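Local coordinates for protein 4-oxalocrotonate decarboxylase NahK (PDB 5D2H) that catalyses the metal-dependent decarboxylation of (3E)-2-oxohex-3-enedioate to 2-oxopent-4-enoate in the breakdown of aromatic hydrocarbons, at residues Pro125-Glu130 and Val206-Asn211. The protein carries 1 engineered substitution. Numbering follows the deposited sequence.
Sequences PKIEAE and VVMEKN. With MG (magnesium ion), chain B; AKG (2-oxoglutaric acid), chain C.
Strand 126-130 and strand 206-210, with Ala-129 facing Met-208, run roughly antiparallel (155°) in two different sheets, their axes 8.2 Å apart at closest approach, and no hydrogen bond links them. Met-208 buries the most surface against the other strand. Its CG lies anti to the backbone N (chi1 -177°) and the chain stays extended as far as SD, which meets Ile-127 CD1 at 3.6 Å where the two side chains cross obliquely. A bend at chi3 (-52°) then carries the methyl along the opposing backbone, with CE 3.8 Å from Ala-129 N and 4.2 Å from Ala-129 CB. Two residues earlier on the same face, Val-206 sets CG1 against Ala-129 CB at 3.4 Å, tighter than ordinary van der Waals contact. This is sheet-on-sheet packing within the FAH-type fold, with Val-270 of strand 267-272 also touching Ala-129, Val-206 and Met-208. With Met-208 cut back to an alanine, Ile-127 CD1 would probably lose its sulfur partner and a gap open beside the backbone of Ala-129. The other face of strand 126-130 carries the metal site: Glu-128 and Glu-130 point away from strand 206-210, and each gives one carboxylate oxygen to the magnesium ion, Glu-128 OE2 at 1.9 Å and Glu-130 OE1 at 2.0 Å. Glu-161, two waters and 2-oxoglutarate O2 complete the coordination. Water 1 also donates a hydrogen bond to Glu-130 OE2, tying that carboxylate's second oxygen to the metal shell, while water 2 donates to 2-oxoglutarate O1.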
ATOM      1  N   PRO A 125       6.875   0.259  12.577  1.00 18.15           N
ATOM      2  CA  PRO A 125       6.897   0.176  11.116  1.00 17.82           C
ATOM      3  C   PRO A 125       7.558  -1.087  10.590  1.00 19.50           C
ATOM      4  O   PRO A 125       8.421  -1.679  11.246  1.00 17.46           O
ATOM      5  CB  PRO A 125       7.723   1.401  10.713  1.00 18.03           C
ATOM      6  CG  PRO A 125       8.625   1.642  11.891  1.00 15.75           C
ATOM      7  CD  PRO A 125       7.788   1.300  13.091  1.00 14.76           C
ATOM      8  N   LYS A 126       7.145  -1.483   9.388  1.00 20.81           N
ATOM      9  CA  LYS A 126       7.770  -2.574   8.665  1.00 18.63           C
ATOM     10  C   LYS A 126       7.949  -2.105   7.235  1.00 19.54           C
ATOM     11  O   LYS A 126       7.202  -1.250   6.759  1.00 18.93           O
ATOM     12  CB  LYS A 126       6.874  -3.805   8.662  1.00 15.42           C
ATOM     13  CG  LYS A 126       6.477  -4.318  10.028  1.00 23.66           C
ATOM     14  CD  LYS A 126       5.680  -5.614   9.890  1.00 23.16           C
ATOM     15  CE  LYS A 126       5.241  -6.130  11.252  1.00 29.42           C
ATOM     16  NZ  LYS A 126       4.582  -7.455  11.145  1.00 38.10           N
ATOM     17  N   ILE A 127       8.933  -2.669   6.546  1.00 18.36           N
ATOM     18  CA  ILE A 127       9.137  -2.338   5.150  1.00 20.46           C
ATOM     19  C   ILE A 127       8.777  -3.532   4.295  1.00 17.42           C
ATOM     20  O   ILE A 127       8.883  -4.681   4.727  1.00 20.96           O
ATOM     21  CB  ILE A 127      10.581  -1.929   4.865  1.00 21.99           C
ATOM     22  CG1 ILE A 127      11.537  -3.099   5.142  1.00 23.72           C
ATOM     23  CG2 ILE A 127      10.946  -0.722   5.704  1.00 22.32           C
ATOM     24  CD1 ILE A 127      12.908  -2.922   4.509  1.00 26.72           C
ATOM     25  N   GLU A 128       8.326  -3.250   3.085  1.00 18.51           N
ATOM     26  CA  GLU A 128       8.105  -4.297   2.107  1.00 19.88           C
ATOM     27  C   GLU A 128       8.612  -3.839   0.746  1.00 20.01           C
ATOM     28  O   GLU A 128       8.578  -2.643   0.427  1.00 19.86           O
ATOM     29  CB  GLU A 128       6.627  -4.701   2.057  1.00 22.82           C
ATOM     30  CG  GLU A 128       5.665  -3.548   2.082  1.00 22.17           C
ATOM     31  CD  GLU A 128       4.219  -3.987   2.204  1.00 23.36           C
ATOM     32  OE1 GLU A 128       3.949  -5.195   2.400  1.00 22.41           O
ATOM     33  OE2 GLU A 128       3.342  -3.111   2.109  1.00 23.72           O
ATOM     34  N   ALA A 129       9.118  -4.794  -0.029  1.00 15.75           N
ATOM     35  CA  ALA A 129       9.609  -4.544  -1.380  1.00 16.99           C
ATOM     36  C   ALA A 129       8.467  -4.688  -2.364  1.00 20.92           C
ATOM     37  O   ALA A 129       7.764  -5.704  -2.374  1.00 19.19           O
ATOM     38  CB  ALA A 129      10.721  -5.506  -1.734  1.00 14.18           C
ATOM     39  N   GLU A 130       8.282  -3.670  -3.194  1.00 15.68           N
ATOM     40  CA  GLU A 130       7.181  -3.673  -4.137  1.00 17.71           C
ATOM     41  C   GLU A 130       7.659  -3.139  -5.469  1.00 18.06           C
ATOM     42  O   GLU A 130       8.734  -2.542  -5.585  1.00 17.57           O
ATOM     43  CB  GLU A 130       6.016  -2.817  -3.615  1.00 16.01           C
ATOM     44  CG  GLU A 130       5.636  -3.102  -2.173  1.00 17.21           C
ATOM     45  CD  GLU A 130       4.230  -2.618  -1.800  1.00 23.38           C
ATOM     46  OE1 GLU A 130       3.967  -2.470  -0.592  1.00 18.91           O
ATOM     47  OE2 GLU A 130       3.380  -2.408  -2.696  1.00 17.92           O
ATOM     48  N   VAL A 206      13.679  -9.855  -6.274  1.00 28.02           N
ATOM     49  CA  VAL A 206      13.931  -8.770  -5.343  1.00 23.48           C
ATOM     50  C   VAL A 206      14.682  -9.346  -4.168  1.00 23.97           C
ATOM     51  O   VAL A 206      14.382 -10.453  -3.731  1.00 22.49           O
ATOM     52  CB  VAL A 206      12.617  -8.132  -4.855  1.00 23.67           C
ATOM     53  CG1 VAL A 206      12.888  -7.158  -3.730  1.00 31.65           C
ATOM     54  CG2 VAL A 206      11.915  -7.431  -5.999  1.00 26.64           C
ATOM     55  N   VAL A 207      15.675  -8.613  -3.675  1.00 22.07           N
ATOM     56  CA  VAL A 207      16.413  -9.050  -2.490  1.00 27.86           C
ATOM     57  C   VAL A 207      16.415  -7.928  -1.472  1.00 18.56           C
ATOM     58  O   VAL A 207      16.934  -6.852  -1.740  1.00 23.35           O
ATOM     59  CB  VAL A 207      17.876  -9.439  -2.818  1.00 22.45           C
ATOM     60  CG1 VAL A 207      18.560 -10.038  -1.589  1.00 25.72           C
ATOM     61  CG2 VAL A 207      17.918 -10.434  -3.967  1.00 32.45           C
ATOM     62  N   MET A 208      15.815  -8.172  -0.314  1.00 22.42           N
ATOM     63  CA  MET A 208      15.810  -7.165   0.741  1.00 17.64           C
ATOM     64  C   MET A 208      16.941  -7.395   1.735  1.00 23.25           C
ATOM     65  O   MET A 208      17.014  -8.444   2.383  1.00 20.35           O
ATOM     66  CB  MET A 208      14.485  -7.165   1.490  1.00 16.55           C
ATOM     67  CG  MET A 208      14.380  -6.099   2.559  1.00 25.74           C
ATOM     68  SD  MET A 208      12.894  -6.374   3.538  1.00 33.07           S
ATOM     69  CE  MET A 208      11.672  -6.499   2.220  1.00 24.29           C
ATOM     70  N   GLU A 209      17.806  -6.399   1.866  1.00 22.32           N
ATOM     71  CA  GLU A 209      18.888  -6.450   2.842  1.00 26.28           C
ATOM     72  C   GLU A 209      18.629  -5.446   3.952  1.00 18.32           C
ATOM     73  O   GLU A 209      18.172  -4.338   3.702  1.00 19.22           O
ATOM     74  CB  GLU A 209      20.235  -6.167   2.171  1.00 23.78           C
ATOM     75  CG  GLU A 209      20.585  -7.167   1.084  1.00 27.19           C
ATOM     76  CD  GLU A 209      21.771  -6.730   0.261  1.00 30.70           C
ATOM     77  OE1 GLU A 209      22.429  -5.758   0.663  1.00 37.26           O
ATOM     78  OE2 GLU A 209      22.040  -7.351  -0.786  1.00 39.10           O
ATOM     79  N   LYS A 210      18.911  -5.853   5.179  1.00 26.00           N
ATOM     80  CA  LYS A 210      18.753  -4.985   6.331  1.00 21.48           C
ATOM     81  C   LYS A 210      20.052  -5.062   7.107  1.00 24.14           C
ATOM     82  O   LYS A 210      20.476  -6.148   7.504  1.00 20.95           O
ATOM     83  CB  LYS A 210      17.589  -5.467   7.179  1.00 17.71           C
ATOM     84  CG  LYS A 210      17.392  -4.742   8.495  1.00 25.65           C
ATOM     85  CD  LYS A 210      16.188  -5.333   9.206  1.00 21.53           C
ATOM     86  CE  LYS A 210      16.285  -5.190  10.706  1.00 28.89           C
ATOM     87  NZ  LYS A 210      15.052  -5.718  11.339  1.00 31.15           N
ATOM     88  N   ASN A 211      20.692  -3.912   7.292  1.00 25.83           N
ATOM     89  CA  ASN A 211      21.973  -3.853   7.987  1.00 23.78           C
ATOM     90  C   ASN A 211      22.956  -4.872   7.419  1.00 27.11           C
ATOM     91  O   ASN A 211      23.520  -5.675   8.145  1.00 25.89           O
ATOM     92  CB  ASN A 211      21.760  -4.057   9.486  1.00 20.70           C
ATOM     93  CG  ASN A 211      20.846  -2.991  10.089  1.00 19.74           C
ATOM     94  OD1 ASN A 211      20.918  -1.820   9.719  1.00 22.68           O
ATOM     95  ND2 ASN A 211      19.974  -3.397  10.996  1.00 17.49           N
TER
HETATM   96 MG    MG B 301       2.366  -2.512   0.595  1.00 19.38          MG
HETATM   97  C1  AKG C 302       0.093  -3.780   2.597  1.00 29.88           C
HETATM   98  O1  AKG C 302       0.344  -4.911   2.134  1.00 35.77           O
HETATM   99  O2  AKG C 302       0.510  -2.737   2.026  1.00 20.97           O
HETATM  100  C2  AKG C 302      -0.665  -3.652   3.854  1.00 29.42           C
HETATM  101  O5  AKG C 302      -0.329  -2.777   4.634  1.00 36.97           O
HETATM  102  C3  AKG C 302      -1.838  -4.517   4.284  1.00 29.50           C
HETATM  103  C4  AKG C 302      -2.088  -5.759   3.439  1.00 25.70           C
HETATM  104  C5  AKG C 302      -1.147  -6.906   3.740  1.00 37.88           C
HETATM  105  O3  AKG C 302      -0.892  -7.666   2.782  1.00 28.13           O
HETATM  106  O4  AKG C 302      -0.666  -7.075   4.895  1.00 35.69           O
HETATM  107  O   HOH W   1       1.352  -1.999  -1.073  1.00 16.05           O
HETATM  108  O   HOH W   2       1.964  -4.544   0.264  1.00 20.17           O